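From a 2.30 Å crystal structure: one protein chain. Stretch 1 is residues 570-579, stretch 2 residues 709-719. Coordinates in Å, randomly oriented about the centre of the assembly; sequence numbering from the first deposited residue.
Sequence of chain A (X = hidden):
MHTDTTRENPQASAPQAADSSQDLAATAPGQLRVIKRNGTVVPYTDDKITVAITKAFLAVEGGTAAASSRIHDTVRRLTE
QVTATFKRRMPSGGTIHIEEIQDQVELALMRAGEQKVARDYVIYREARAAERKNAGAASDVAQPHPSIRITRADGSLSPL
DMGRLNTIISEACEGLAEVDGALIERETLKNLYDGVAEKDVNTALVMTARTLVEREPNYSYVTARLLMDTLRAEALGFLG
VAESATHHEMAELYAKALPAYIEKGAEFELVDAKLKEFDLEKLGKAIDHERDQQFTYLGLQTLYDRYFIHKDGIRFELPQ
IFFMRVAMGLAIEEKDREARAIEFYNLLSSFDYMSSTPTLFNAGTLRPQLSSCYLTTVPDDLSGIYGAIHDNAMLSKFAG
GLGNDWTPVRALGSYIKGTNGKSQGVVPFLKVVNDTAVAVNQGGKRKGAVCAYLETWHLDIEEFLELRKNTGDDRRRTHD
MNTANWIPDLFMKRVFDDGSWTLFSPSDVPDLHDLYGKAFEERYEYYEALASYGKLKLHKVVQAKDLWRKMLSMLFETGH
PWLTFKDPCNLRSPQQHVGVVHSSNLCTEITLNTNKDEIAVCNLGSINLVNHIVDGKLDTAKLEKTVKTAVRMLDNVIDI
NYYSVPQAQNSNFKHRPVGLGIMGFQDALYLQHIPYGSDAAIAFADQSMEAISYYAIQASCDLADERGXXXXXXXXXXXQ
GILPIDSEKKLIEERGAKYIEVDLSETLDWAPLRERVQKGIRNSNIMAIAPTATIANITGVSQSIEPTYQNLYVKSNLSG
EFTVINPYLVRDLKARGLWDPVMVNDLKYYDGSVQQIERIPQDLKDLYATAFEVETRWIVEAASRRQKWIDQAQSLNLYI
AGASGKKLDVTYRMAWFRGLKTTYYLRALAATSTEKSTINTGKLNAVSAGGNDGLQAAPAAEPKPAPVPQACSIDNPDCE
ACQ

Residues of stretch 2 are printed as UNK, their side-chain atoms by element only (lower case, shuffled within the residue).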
# COMPACT_ATOMS: atom_id res chain seq x y z
N ASN A 570 19.32 -34.13 -21.48
CA ASN A 570 19.84 -34.66 -22.73
C ASN A 570 21.22 -35.29 -22.56
O ASN A 570 21.47 -36.37 -23.10
CB ASN A 570 19.91 -33.57 -23.80
CG ASN A 570 18.61 -33.41 -24.55
OD1 ASN A 570 18.31 -34.17 -25.47
ND2 ASN A 570 17.82 -32.41 -24.17
N LEU A 571 22.11 -34.63 -21.81
CA LEU A 571 23.46 -35.16 -21.63
C LEU A 571 23.46 -36.47 -20.85
O LEU A 571 24.36 -37.29 -21.03
CB LEU A 571 24.33 -34.12 -20.92
CG LEU A 571 24.70 -32.90 -21.76
CD1 LEU A 571 25.25 -31.79 -20.89
CD2 LEU A 571 25.72 -33.29 -22.82
N ARG A 572 22.46 -36.69 -20.00
CA ARG A 572 22.37 -37.90 -19.21
C ARG A 572 21.37 -38.90 -19.77
O ARG A 572 21.20 -39.98 -19.20
CB ARG A 572 22.00 -37.56 -17.76
CG ARG A 572 22.94 -36.55 -17.12
CD ARG A 572 22.69 -36.44 -15.62
NE ARG A 572 22.84 -37.73 -14.96
CZ ARG A 572 22.50 -37.97 -13.69
NH1 ARG A 572 21.98 -37.00 -12.95
NH2 ARG A 572 22.67 -39.18 -13.18
N SER A 573 20.70 -38.57 -20.87
CA SER A 573 19.77 -39.50 -21.49
C SER A 573 20.54 -40.68 -22.08
O SER A 573 21.52 -40.47 -22.81
CB SER A 573 18.96 -38.81 -22.57
OG SER A 573 18.11 -39.73 -23.24
N PRO A 574 20.16 -41.93 -21.78
CA PRO A 574 20.85 -43.07 -22.40
C PRO A 574 20.62 -43.20 -23.89
O PRO A 574 21.31 -44.00 -24.54
CB PRO A 574 20.28 -44.28 -21.64
CG PRO A 574 19.70 -43.72 -20.39
CD PRO A 574 19.21 -42.36 -20.75
N GLN A 575 19.67 -42.45 -24.46
CA GLN A 575 19.27 -42.61 -25.85
C GLN A 575 19.74 -41.45 -26.73
O GLN A 575 19.08 -41.11 -27.72
CB GLN A 575 17.76 -42.77 -25.94
CG GLN A 575 17.24 -44.07 -25.33
CD GLN A 575 17.64 -45.29 -26.14
OE1 GLN A 575 18.72 -45.85 -25.93
NE2 GLN A 575 16.79 -45.70 -27.06
N GLN A 576 20.87 -40.83 -26.39
CA GLN A 576 21.38 -39.71 -27.17
C GLN A 576 21.75 -40.11 -28.59
O GLN A 576 21.80 -39.25 -29.47
CB GLN A 576 22.61 -39.10 -26.50
CG GLN A 576 22.34 -38.49 -25.14
CD GLN A 576 23.62 -38.19 -24.38
OE1 GLN A 576 24.48 -37.43 -24.85
NE2 GLN A 576 23.75 -38.77 -23.20
N HIS A 577 22.02 -41.39 -28.83
CA HIS A 577 22.51 -41.84 -30.12
C HIS A 577 21.41 -41.98 -31.17
O HIS A 577 21.73 -42.21 -32.34
CB HIS A 577 23.21 -43.20 -29.96
CG HIS A 577 22.29 -44.31 -29.58
ND1 HIS A 577 21.54 -44.29 -28.42
CD2 HIS A 577 22.00 -45.48 -30.19
CE1 HIS A 577 20.83 -45.40 -28.34
NE2 HIS A 577 21.09 -46.14 -29.40
N VAL A 578 20.15 -41.84 -30.79
CA VAL A 578 19.05 -42.16 -31.69
C VAL A 578 17.96 -41.10 -31.60
O VAL A 578 16.92 -41.22 -32.27
CB VAL A 578 18.51 -43.57 -31.38
CG1 VAL A 578 17.67 -43.57 -30.11
CG2 VAL A 578 17.72 -44.12 -32.55
N GLY A 579 18.17 -40.07 -30.79
CA GLY A 579 17.18 -39.02 -30.69
C GLY A 579 17.58 -37.97 -29.67
O GLY A 579 18.69 -37.98 -29.13
N UNK A 709 17.81 -57.70 -25.82
CA UNK A 709 17.89 -56.26 -25.61
C UNK A 709 16.95 -55.53 -26.57
O UNK A 709 16.56 -56.05 -27.62
c UNK A 709 19.32 -55.77 -25.79
N UNK A 710 16.58 -54.31 -26.19
CA UNK A 710 15.71 -53.52 -27.05
C UNK A 710 16.43 -53.15 -28.34
O UNK A 710 17.67 -53.15 -28.41
c UNK A 710 15.20 -52.27 -26.33
c UNK A 710 17.92 -50.59 -24.25
c UNK A 710 16.53 -50.13 -26.59
c UNK A 710 16.26 -51.28 -25.86
c UNK A 710 18.17 -49.45 -24.99
o UNK A 710 19.12 -48.55 -24.57
c UNK A 710 17.48 -49.22 -26.17
c UNK A 710 16.96 -51.49 -24.68
N UNK A 711 15.64 -52.86 -29.38
CA UNK A 711 16.19 -52.69 -30.72
C UNK A 711 17.39 -51.75 -30.73
O UNK A 711 18.45 -52.08 -31.29
n UNK A 711 11.83 -52.82 -33.04
c UNK A 711 13.13 -52.56 -33.16
o UNK A 711 13.60 -51.90 -34.09
c UNK A 711 15.12 -52.14 -31.67
c UNK A 711 14.04 -53.12 -32.07
N UNK A 712 17.25 -50.58 -30.12
CA UNK A 712 18.25 -49.53 -30.24
C UNK A 712 19.27 -49.55 -29.11
O UNK A 712 19.90 -48.52 -28.85
o UNK A 712 16.84 -47.94 -29.09
c UNK A 712 16.60 -48.10 -31.48
c UNK A 712 17.56 -48.17 -30.30
N UNK A 713 19.46 -50.70 -28.45
CA UNK A 713 20.44 -50.78 -27.38
C UNK A 713 21.83 -50.41 -27.88
O UNK A 713 22.58 -49.72 -27.18
c UNK A 713 21.68 -52.44 -25.92
c UNK A 713 21.73 -52.00 -24.61
c UNK A 713 22.78 -53.10 -26.45
c UNK A 713 23.91 -53.32 -25.67
c UNK A 713 20.47 -52.18 -26.77
c UNK A 713 22.85 -52.22 -23.83
c UNK A 713 23.94 -52.88 -24.36
N UNK A 714 22.19 -50.86 -29.08
CA UNK A 714 23.52 -50.60 -29.61
C UNK A 714 23.72 -49.10 -29.82
O UNK A 714 23.00 -48.47 -30.60
n UNK A 714 23.45 -54.96 -32.03
c UNK A 714 23.70 -51.36 -30.93
c UNK A 714 23.62 -52.88 -30.77
c UNK A 714 23.57 -53.63 -32.10
o UNK A 714 23.63 -53.02 -33.17
N UNK A 715 24.68 -48.53 -29.10
CA UNK A 715 24.99 -47.12 -29.15
C UNK A 715 24.54 -46.34 -27.94
O UNK A 715 25.04 -45.23 -27.71
N UNK A 716 23.62 -46.88 -27.15
CA UNK A 716 23.15 -46.21 -25.95
C UNK A 716 24.28 -46.04 -24.95
O UNK A 716 25.34 -46.68 -25.05
o UNK A 716 22.44 -48.31 -24.96
c UNK A 716 22.01 -47.00 -25.31
N UNK A 717 24.06 -45.17 -23.96
CA UNK A 717 25.02 -45.04 -22.87
C UNK A 717 25.26 -46.39 -22.21
O UNK A 717 26.39 -46.69 -21.80
c UNK A 717 24.54 -44.02 -21.84
c UNK A 717 24.04 -41.69 -21.11
c UNK A 717 25.84 -42.07 -22.79
c UNK A 717 24.49 -42.55 -22.28
N UNK A 718 24.22 -47.21 -22.10
CA UNK A 718 24.39 -48.54 -21.52
C UNK A 718 25.42 -49.35 -22.30
O UNK A 718 26.22 -50.08 -21.71
n UNK A 718 19.99 -47.35 -20.72
c UNK A 718 20.72 -47.20 -17.11
c UNK A 718 21.91 -48.50 -20.91
c UNK A 718 20.50 -47.44 -19.45
c UNK A 718 20.85 -47.98 -21.59
c UNK A 718 23.05 -49.28 -21.49
c UNK A 718 22.43 -48.40 -18.35
c UNK A 718 19.99 -46.95 -18.25
c UNK A 718 21.92 -47.91 -17.16
c UNK A 718 21.71 -48.16 -19.53
N UNK A 719 25.41 -49.23 -23.63
CA UNK A 719 26.40 -49.92 -24.45
C UNK A 719 27.81 -49.42 -24.15
O UNK A 719 28.77 -50.18 -24.26
o UNK A 719 24.80 -50.20 -26.27
c UNK A 719 26.09 -49.73 -25.94

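Position 709 carries a single side-chain carbon, and nothing of stretch 1 comes near it; one methyl is Ala-709. Position 710 has one carbon leading to a six-carbon ring that bears an oxygen, and this oxygen lies 3.0 Å from OE1 of Gln-575, near the ring plane. It is Tyr-710, whose OH donates that hydrogen bond; the long ring delivers a hydroxyl to a buried amide.

Position 711 shows three carbons, the third holding an oxygen and a nitrogen, out of reach of stretch 1: Gln-711, exposed, as suits a polar chain. At 712 one carbon carries an oxygen, 3.0 Å from NE2 of Gln-575, and a carbon, 4.3 Å from CG2 of Val-578. This branching is Thr-712, which sets its hydroxyl by Gln-575 and its methyl by Val-578.

Position 713, one carbon and a plain six-carbon ring, points its CB away from stretch 1; it is Phe-713, its ring buried without touching that stretch. Position 714 repeats the three-carbon amide pattern, also turned away, though its backbone O is 3.2 Å from CD2 of His-577; it is Gln-714, exposed.

Position 715 has no side-chain atoms, hence Gly-715. An ideal CB would stand 2.6 Å from CD2 of His-577, a clash, and the backbone angles (106/-19) would jam it against the preceding carbonyl. Without it, CA sits 4.0 Å from the His-577 ring centroid, over the face.

Position 716 has one carbon, CB, 3.2 Å from O of Pro-574, and one oxygen: Ser-716. Its OG bonds to O of Phe-713 (2.6 Å), bracing the type II turn.

Position 717 has four carbons forked at the second; one end carbon is 3.3 Å from O of Ser-573 and 3.6 Å from NE2 of Gln-576. This is Leu-717, its CB toward stretch 1 and its branched apolar end filling the space there. At 718 one carbon leads to fused five- and six-membered rings of eight carbons and one nitrogen; a ring carbon lies 3.7 Å from CB of Pro-574. It is Trp-718, an apolar neighbour for the proline. Position 719, one carbon and one oxygen, misses stretch 1: Ser-719, a small hydroxyl whose OG bonds O of Phe-713 at a very short 2.4 Å.

The contact joins two turns. Leu-717 N donates to Pro-574 O (3.0 Å), and His-577 NE2 to Thr-712 O (2.7 Å), so backbone carbonyls on both stretches are used. The imidazole making the second bond at its edge has one face covered by the backbone of Gly-715 and Ser-716, while Leu-717 and Trp-718 pack against Pro-574.

Stretch 2 709-719: AYQTFQGSLWS
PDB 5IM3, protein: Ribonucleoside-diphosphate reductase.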